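Local coordinates for DNA alpha-glucosyltransferase (Enterobacteria phage T4, PDB 1XV5), which belongs to the GT-B class of glycosyltransferases, built from two Rossmann-like domains, and holds uridine-5'-diphosphate in its ligand pocket, at residues Lys210-Tyr213 against Gln214-Phe218; Phe322-Ser325 against Thr326-Leu330. All coordinates share one frame; numbering follows the deposited sequence.

Interaction 1. Residues Lys210-Tyr213 against Gln214-Phe218; sequences KGFY and QMFDF. With UDP (uridine-5'-diphosphate), chain C.
Phe212 and Phe216 lie one turn apart at the start of helix 212-223, the helix of a beta-alpha-beta unit between strands 199-203 and 229-233 in a Rossmann-like domain; Gly211 is its N-cap. Along the backbone, Phe216 N donates to Phe212 O at 3.1 Å with an N-H...O angle of 163°, and Asp217 N reaches Tyr213 O at 3.0 Å, so regular i to i+4 bonding is already in place in the first turn. The bond from Met215 N to Gly211 O is weak at 3.4 Å, in keeping with a helix just being started.

Among the aromatic contacts, Phe216 CE2 meets Phe212 CD2 at 3.9 Å, coming to the edge of the Phe212 ring near its plane. The CG of Phe212 sits between its own backbone N and carbonyl carbon (chi1 58°), which swings the ring beside Tyr213, whose ring carries Phe212 CE2 3.5 Å above its plane and over its centre. Ile244 of helix 239-246 touches the side chains of all three aromatics, while Lys247 makes a cation-pi contact with Tyr213.

Gln214 bends back at chi2 (66°), bringing its amide over Gly211. From there Gln214 NE2 donates to a water at 2.7 Å, and the same water accepts from Tyr213 N at 3.0 Å; one bridging molecule thus ties the amide to an N-H of the first helical turn. The carboxylate of Asp217 pairs through OD1 with Lys221, further along the helix.

The chain just ahead of the N-cap reaches the ligand. Lys210, also salt-bridged to Glu307, points its extended end at the diphosphate, where NZ donates to UDP O1B at 2.9 Å and more weakly to the bridging O3A.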
ATOM      1  N   LYS A 210       0.172   5.019  10.558  1.00 13.33           N
ATOM      2  CA  LYS A 210       1.029   5.450   9.456  1.00 12.97           C
ATOM      3  C   LYS A 210       2.134   6.329  10.025  1.00 12.75           C
ATOM      4  O   LYS A 210       3.057   6.723   9.313  1.00 13.85           O
ATOM      5  CB  LYS A 210       0.223   6.237   8.417  1.00 12.36           C
ATOM      6  CG  LYS A 210      -0.799   5.403   7.658  1.00 11.19           C
ATOM      7  CD  LYS A 210      -0.150   4.438   6.667  1.00 13.82           C
ATOM      8  CE  LYS A 210      -1.214   3.694   5.869  1.00 13.15           C
ATOM      9  NZ  LYS A 210      -0.659   2.753   4.848  1.00 12.98           N
ATOM     10  N   GLY A 211       2.011   6.653  11.310  1.00 12.59           N
ATOM     11  CA  GLY A 211       3.016   7.454  11.992  1.00 12.56           C
ATOM     12  C   GLY A 211       3.124   8.945  11.726  1.00 12.91           C
ATOM     13  O   GLY A 211       4.213   9.503  11.837  1.00 13.93           O
ATOM     14  N   PHE A 212       2.024   9.619  11.397  1.00 13.56           N
ATOM     15  CA  PHE A 212       2.134  11.048  11.146  1.00 13.08           C
ATOM     16  C   PHE A 212       2.423  11.854  12.415  1.00 12.68           C
ATOM     17  O   PHE A 212       3.099  12.877  12.355  1.00 12.48           O
ATOM     18  CB  PHE A 212       0.893  11.601  10.412  1.00 12.08           C
ATOM     19  CG  PHE A 212      -0.415  11.392  11.131  1.00 12.81           C
ATOM     20  CD1 PHE A 212      -1.220  10.296  10.836  1.00 13.99           C
ATOM     21  CD2 PHE A 212      -0.863  12.318  12.068  1.00 15.43           C
ATOM     22  CE1 PHE A 212      -2.459  10.124  11.462  1.00 15.33           C
ATOM     23  CE2 PHE A 212      -2.096  12.159  12.702  1.00 15.19           C
ATOM     24  CZ  PHE A 212      -2.895  11.060  12.396  1.00 15.41           C
ATOM     25  N   TYR A 213       1.942  11.396  13.569  1.00 13.76           N
ATOM     26  CA  TYR A 213       2.216  12.133  14.802  1.00 13.71           C
ATOM     27  C   TYR A 213       3.712  12.145  15.083  1.00 13.46           C
ATOM     28  O   TYR A 213       4.249  13.127  15.597  1.00 12.77           O
ATOM     29  CB  TYR A 213       1.490  11.509  15.996  1.00 14.52           C
ATOM     30  CG  TYR A 213       0.044  11.915  16.106  1.00 13.43           C
ATOM     31  CD1 TYR A 213      -0.974  10.966  16.038  1.00 14.46           C
ATOM     32  CD2 TYR A 213      -0.311  13.255  16.263  1.00 15.81           C
ATOM     33  CE1 TYR A 213      -2.317  11.340  16.124  1.00 15.14           C
ATOM     34  CE2 TYR A 213      -1.648  13.642  16.347  1.00 15.90           C
ATOM     35  CZ  TYR A 213      -2.645  12.679  16.276  1.00 16.23           C
ATOM     36  OH  TYR A 213      -3.973  13.057  16.354  1.00 15.61           O
ATOM     37  N   GLN A 214       4.378  11.047  14.748  1.00 13.28           N
ATOM     38  CA  GLN A 214       5.812  10.945  14.964  1.00 14.36           C
ATOM     39  C   GLN A 214       6.576  11.897  14.047  1.00 13.50           C
ATOM     40  O   GLN A 214       7.658  12.381  14.399  1.00 12.80           O
ATOM     41  CB  GLN A 214       6.270   9.495  14.770  1.00 16.88           C
ATOM     42  CG  GLN A 214       5.884   8.575  15.941  1.00 18.81           C
ATOM     43  CD  GLN A 214       4.377   8.362  16.093  1.00 21.41           C
ATOM     44  OE1 GLN A 214       3.867   8.234  17.209  1.00 23.93           O
ATOM     45  NE2 GLN A 214       3.666   8.304  14.974  1.00 16.50           N
ATOM     46  N   MET A 215       6.009  12.182  12.878  1.00 13.19           N
ATOM     47  CA  MET A 215       6.645  13.109  11.947  1.00 12.79           C
ATOM     48  C   MET A 215       6.525  14.532  12.511  1.00 12.67           C
ATOM     49  O   MET A 215       7.486  15.307  12.483  1.00 12.42           O
ATOM     50  CB  MET A 215       5.975  13.032  10.572  1.00 13.61           C
ATOM     51  CG  MET A 215       6.745  13.750   9.468  1.00 12.09           C
ATOM     52  SD  MET A 215       8.349  12.980   9.120  1.00 13.69           S
ATOM     53  CE  MET A 215       9.200  14.325   8.292  1.00 15.99           C
ATOM     54  N   PHE A 216       5.344  14.874  13.023  1.00 14.12           N
ATOM     55  CA  PHE A 216       5.131  16.196  13.613  1.00 14.78           C
ATOM     56  C   PHE A 216       6.114  16.381  14.763  1.00 15.39           C
ATOM     57  O   PHE A 216       6.703  17.451  14.931  1.00 15.51           O
ATOM     58  CB  PHE A 216       3.707  16.329  14.169  1.00 16.03           C
ATOM     59  CG  PHE A 216       2.653  16.572  13.125  1.00 15.95           C
ATOM     60  CD1 PHE A 216       2.725  17.678  12.282  1.00 17.80           C
ATOM     61  CD2 PHE A 216       1.560  15.716  13.013  1.00 18.73           C
ATOM     62  CE1 PHE A 216       1.722  17.928  11.344  1.00 16.81           C
ATOM     63  CE2 PHE A 216       0.555  15.960  12.080  1.00 19.27           C
ATOM     64  CZ  PHE A 216       0.635  17.066  11.246  1.00 16.83           C
ATOM     65  N   ASP A 217       6.280  15.323  15.551  1.00 14.84           N
ATOM     66  CA  ASP A 217       7.169  15.340  16.708  1.00 15.66           C
ATOM     67  C   ASP A 217       8.616  15.545  16.266  1.00 15.43           C
ATOM     68  O   ASP A 217       9.340  16.363  16.836  1.00 14.69           O
ATOM     69  CB  ASP A 217       7.041  14.019  17.475  1.00 16.36           C
ATOM     70  CG  ASP A 217       7.644  14.085  18.870  1.00 19.57           C
ATOM     71  OD1 ASP A 217       8.190  13.062  19.333  1.00 20.50           O
ATOM     72  OD2 ASP A 217       7.557  15.150  19.514  1.00 20.57           O
ATOM     73  N   PHE A 218       9.030  14.804  15.242  1.00 13.95           N
ATOM     74  CA  PHE A 218      10.395  14.910  14.740  1.00 14.41           C
ATOM     75  C   PHE A 218      10.659  16.301  14.169  1.00 13.11           C
ATOM     76  O   PHE A 218      11.756  16.835  14.307  1.00 14.69           O
ATOM     77  CB  PHE A 218      10.654  13.843  13.670  1.00 13.52           C
ATOM     78  CG  PHE A 218      12.109  13.685  13.304  1.00 14.65           C
ATOM     79  CD1 PHE A 218      13.062  13.408  14.282  1.00 14.96           C
ATOM     80  CD2 PHE A 218      12.521  13.779  11.980  1.00 15.55           C
ATOM     81  CE1 PHE A 218      14.406  13.224  13.942  1.00 15.57           C
ATOM     82  CE2 PHE A 218      13.858  13.598  11.628  1.00 15.11           C
ATOM     83  CZ  PHE A 218      14.803  13.319  12.609  1.00 15.79           C
TER
HETATM   84  N1  UDP C1402      -1.314   7.353  -2.704  1.00 14.65           N
HETATM   85  C2  UDP C1402      -1.564   8.312  -3.665  1.00 15.39           C
HETATM   86  N3  UDP C1402      -2.182   9.446  -3.203  1.00 15.20           N
HETATM   87  C4  UDP C1402      -2.557   9.714  -1.899  1.00 15.59           C
HETATM   88  C5  UDP C1402      -2.252   8.676  -0.963  1.00 15.10           C
HETATM   89  C6  UDP C1402      -1.658   7.557  -1.389  1.00 15.14           C
HETATM   90  O2  UDP C1402      -1.253   8.170  -4.837  1.00 17.04           O
HETATM   91  O4  UDP C1402      -3.105  10.784  -1.635  1.00 15.42           O
HETATM   92  C1' UDP C1402      -0.676   6.107  -3.140  1.00 15.00           C
HETATM   93  C2' UDP C1402       0.661   5.805  -2.474  1.00 14.74           C
HETATM   94  O2' UDP C1402       1.709   6.528  -3.086  1.00 16.48           O
HETATM   95  C3' UDP C1402       0.732   4.299  -2.686  1.00 15.37           C
HETATM   96  C4' UDP C1402      -0.712   3.882  -2.410  1.00 15.24           C
HETATM   97  O4' UDP C1402      -1.518   5.035  -2.773  1.00 15.06           O
HETATM   98  O3' UDP C1402       1.066   4.028  -4.047  1.00 14.08           O
HETATM   99  C5' UDP C1402      -1.005   3.495  -0.974  1.00 11.90           C
HETATM  100  O5' UDP C1402      -0.533   2.177  -0.724  1.00 14.32           O
HETATM  101  PA  UDP C1402       0.270   1.780   0.596  1.00 13.76           P
HETATM  102  O1A UDP C1402       0.567   0.339   0.459  1.00 13.92           O
HETATM  103  O2A UDP C1402       1.391   2.739   0.781  1.00 15.24           O
HETATM  104  O3A UDP C1402      -0.773   2.019   1.835  1.00 14.14           O
HETATM  105  PB  UDP C1402      -2.401   1.865   1.939  1.00 15.09           P
HETATM  106  O1B UDP C1402      -2.695   1.377   3.311  1.00 14.27           O
HETATM  107  O2B UDP C1402      -3.008   3.134   1.479  1.00 17.29           O
HETATM  108  O3B UDP C1402      -2.759   0.715   0.904  1.00 16.48           O
HETATM  109  O   HOH W   1       1.033   8.628  14.338  1.00 15.89           O

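Interaction 2. Residues Phe322-Ser325 against Thr326-Leu330; sequences FWKS and TGENL
Trp323 and Thr326 meet on the closely packed side of this turn. The hydroxyl OG1 of Thr326 approaches the indole at its edge, near the ring plane, 3.6 Å from Trp323 CD1, and the two side chains cross at about a right angle. With OG1 beside its own backbone N (chi1 -68°), Thr326 can turn the hydroxyl to the indole side. Thr326 OG1 is hydrogen-bonded to Ser295 O and accepts a bond from a water at 3.0 Å. The same water is hydrogen-bonded to Ser325 OG, also at 3.0 Å, and so bridges the two hydroxyls. Two polar partners therefore satisfy the hydroxyl of the buried Thr326.

Trp323 is the N-cap of helix 324-329, and strand 319-323 runs straight into it, making the strand-to-helix passage of a beta-alpha-beta unit that continues to strand 347-349. Its carbonyl begins the helical bonding: Gly327 N donates to Trp323 O at 3.3 Å, with an N-H...O angle of 156°. Next come Glu328 N to Lys324 O at 3.0 Å and Asn329 N to Ser325 O at 2.9 Å.

The side formed by Lys324 and Glu328 is looser and lies toward solvent. Glu328 OE1 rests alongside the extended aliphatic chain of Lys324, nearest CE at 3.2 Å, whereas Lys324 NZ stays 4.1 Å from Glu328 OE1, beyond salt-bridge range. Lys324 NZ instead has a long, weak ion pair with Asp350 OD2.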
ATOM      1  N   PHE A 322      12.586   4.956   7.476  1.00 12.56           N
ATOM      2  CA  PHE A 322      11.510   4.054   7.902  1.00 12.17           C
ATOM      3  C   PHE A 322      11.476   3.858   9.418  1.00 11.74           C
ATOM      4  O   PHE A 322      12.469   4.082  10.107  1.00 13.19           O
ATOM      5  CB  PHE A 322      11.677   2.658   7.282  1.00 10.38           C
ATOM      6  CG  PHE A 322      11.587   2.607   5.772  1.00 12.27           C
ATOM      7  CD1 PHE A 322      11.084   3.671   5.031  1.00 12.05           C
ATOM      8  CD2 PHE A 322      11.972   1.445   5.099  1.00 13.62           C
ATOM      9  CE1 PHE A 322      10.961   3.580   3.638  1.00 13.45           C
ATOM     10  CE2 PHE A 322      11.855   1.340   3.712  1.00 13.11           C
ATOM     11  CZ  PHE A 322      11.348   2.410   2.978  1.00 10.72           C
ATOM     12  N   TRP A 323      10.330   3.401   9.919  1.00 13.27           N
ATOM     13  CA  TRP A 323      10.153   3.137  11.347  1.00 11.82           C
ATOM     14  C   TRP A 323      11.005   1.924  11.722  1.00 13.24           C
ATOM     15  O   TRP A 323      10.839   0.842  11.160  1.00 13.39           O
ATOM     16  CB  TRP A 323       8.673   2.861  11.641  1.00 12.84           C
ATOM     17  CG  TRP A 323       8.338   2.735  13.096  1.00 13.35           C
ATOM     18  CD1 TRP A 323       8.038   1.589  13.773  1.00 14.61           C
ATOM     19  CD2 TRP A 323       8.251   3.799  14.049  1.00 14.78           C
ATOM     20  NE1 TRP A 323       7.766   1.873  15.092  1.00 14.81           N
ATOM     21  CE2 TRP A 323       7.889   3.222  15.288  1.00 15.50           C
ATOM     22  CE3 TRP A 323       8.442   5.187  13.977  1.00 14.83           C
ATOM     23  CZ2 TRP A 323       7.714   3.986  16.449  1.00 16.36           C
ATOM     24  CZ3 TRP A 323       8.267   5.948  15.132  1.00 16.47           C
ATOM     25  CH2 TRP A 323       7.906   5.342  16.352  1.00 15.35           C
ATOM     26  N   LYS A 324      11.913   2.110  12.674  1.00 13.49           N
ATOM     27  CA  LYS A 324      12.809   1.038  13.105  1.00 14.53           C
ATOM     28  C   LYS A 324      12.155  -0.308  13.418  1.00 14.39           C
ATOM     29  O   LYS A 324      12.549  -1.335  12.856  1.00 14.36           O
ATOM     30  CB  LYS A 324      13.619   1.499  14.322  1.00 15.71           C
ATOM     31  CG  LYS A 324      14.694   0.510  14.762  1.00 20.65           C
ATOM     32  CD  LYS A 324      15.436   1.016  15.994  1.00 25.05           C
ATOM     33  CE  LYS A 324      16.588   0.092  16.359  1.00 29.29           C
ATOM     34  NZ  LYS A 324      17.284   0.520  17.603  1.00 34.22           N
ATOM     35  N   SER A 325      11.166  -0.317  14.309  1.00 14.32           N
ATOM     36  CA  SER A 325      10.523  -1.574  14.684  1.00 15.73           C
ATOM     37  C   SER A 325       9.902  -2.301  13.499  1.00 15.36           C
ATOM     38  O   SER A 325       9.815  -3.525  13.504  1.00 14.56           O
ATOM     39  CB  SER A 325       9.464  -1.351  15.770  1.00 18.25           C
ATOM     40  OG  SER A 325       8.279  -0.786  15.239  1.00 25.75           O
ATOM     41  N   THR A 326       9.471  -1.558  12.485  1.00 13.85           N
ATOM     42  CA  THR A 326       8.884  -2.193  11.311  1.00 13.76           C
ATOM     43  C   THR A 326       9.982  -2.953  10.567  1.00 13.83           C
ATOM     44  O   THR A 326       9.772  -4.080  10.098  1.00 13.97           O
ATOM     45  CB  THR A 326       8.220  -1.151  10.390  1.00 13.34           C
ATOM     46  OG1 THR A 326       7.062  -0.616  11.048  1.00 15.42           O
ATOM     47  CG2 THR A 326       7.790  -1.787   9.080  1.00 15.21           C
ATOM     48  N   GLY A 327      11.162  -2.347  10.478  1.00 12.90           N
ATOM     49  CA  GLY A 327      12.269  -3.012   9.811  1.00 14.58           C
ATOM     50  C   GLY A 327      12.700  -4.241  10.596  1.00 14.53           C
ATOM     51  O   GLY A 327      13.106  -5.250  10.019  1.00 14.12           O
ATOM     52  N   GLU A 328      12.616  -4.155  11.921  1.00 13.30           N
ATOM     53  CA  GLU A 328      12.988  -5.272  12.783  1.00 15.90           C
ATOM     54  C   GLU A 328      11.981  -6.415  12.694  1.00 17.47           C
ATOM     55  O   GLU A 328      12.348  -7.587  12.822  1.00 18.58           O
ATOM     56  CB  GLU A 328      13.085  -4.807  14.242  1.00 16.09           C
ATOM     57  CG  GLU A 328      14.278  -3.909  14.532  1.00 15.91           C
ATOM     58  CD  GLU A 328      14.257  -3.332  15.937  1.00 21.83           C
ATOM     59  OE1 GLU A 328      15.303  -2.811  16.376  1.00 22.13           O
ATOM     60  OE2 GLU A 328      13.196  -3.391  16.597  1.00 22.63           O
ATOM     61  N   ASN A 329      10.717  -6.067  12.466  1.00 16.42           N
ATOM     62  CA  ASN A 329       9.634  -7.045  12.397  1.00 18.10           C
ATOM     63  C   ASN A 329       9.396  -7.656  11.020  1.00 17.58           C
ATOM     64  O   ASN A 329       8.643  -8.622  10.893  1.00 20.08           O
ATOM     65  CB  ASN A 329       8.327  -6.409  12.887  1.00 20.48           C
ATOM     66  CG  ASN A 329       8.376  -6.011  14.350  1.00 24.13           C
ATOM     67  OD1 ASN A 329       7.594  -5.169  14.803  1.00 28.07           O
ATOM     68  ND2 ASN A 329       9.282  -6.621  15.100  1.00 22.55           N
ATOM     69  N   LEU A 330      10.014  -7.090   9.989  1.00 14.54           N
ATOM     70  CA  LEU A 330       9.852  -7.608   8.635  1.00 14.50           C
ATOM     71  C   LEU A 330      11.079  -8.409   8.223  1.00 15.61           C
ATOM     72  O   LEU A 330      12.195  -8.095   8.629  1.00 15.96           O
ATOM     73  CB  LEU A 330       9.636  -6.462   7.642  1.00 12.57           C
ATOM     74  CG  LEU A 330       8.247  -5.821   7.644  1.00 12.76           C
ATOM     75  CD1 LEU A 330       8.254  -4.601   6.745  1.00 10.61           C
ATOM     76  CD2 LEU A 330       7.210  -6.840   7.171  1.00 13.18           C
TER
HETATM   77  O   HOH W   2       6.264  -2.101  13.518  1.00 16.00           O

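Interactions 1 and 2 follow each other along the chain, each at the start of a helix that follows a strand of the same seven-stranded parallel sheet, where strand 288-293 lies between strands 199-203 and 319-323. Their centres are 15 Å apart, yet they touch directly: Gln214 CG packs against Trp323 CZ3 at 3.6 Å. Ser295 provides a second connection, being touched by Lys210 and bonded through its carbonyl to Thr326. Phe349 adds a third, stacking edge-to-face with Phe218 and sharing a backbone bond with Phe322. Relative to the ligand they differ: interaction 1 holds the pocket residue Lys210, whereas the side chain of Thr326 in interaction 2 remains about 11 Å from UDP.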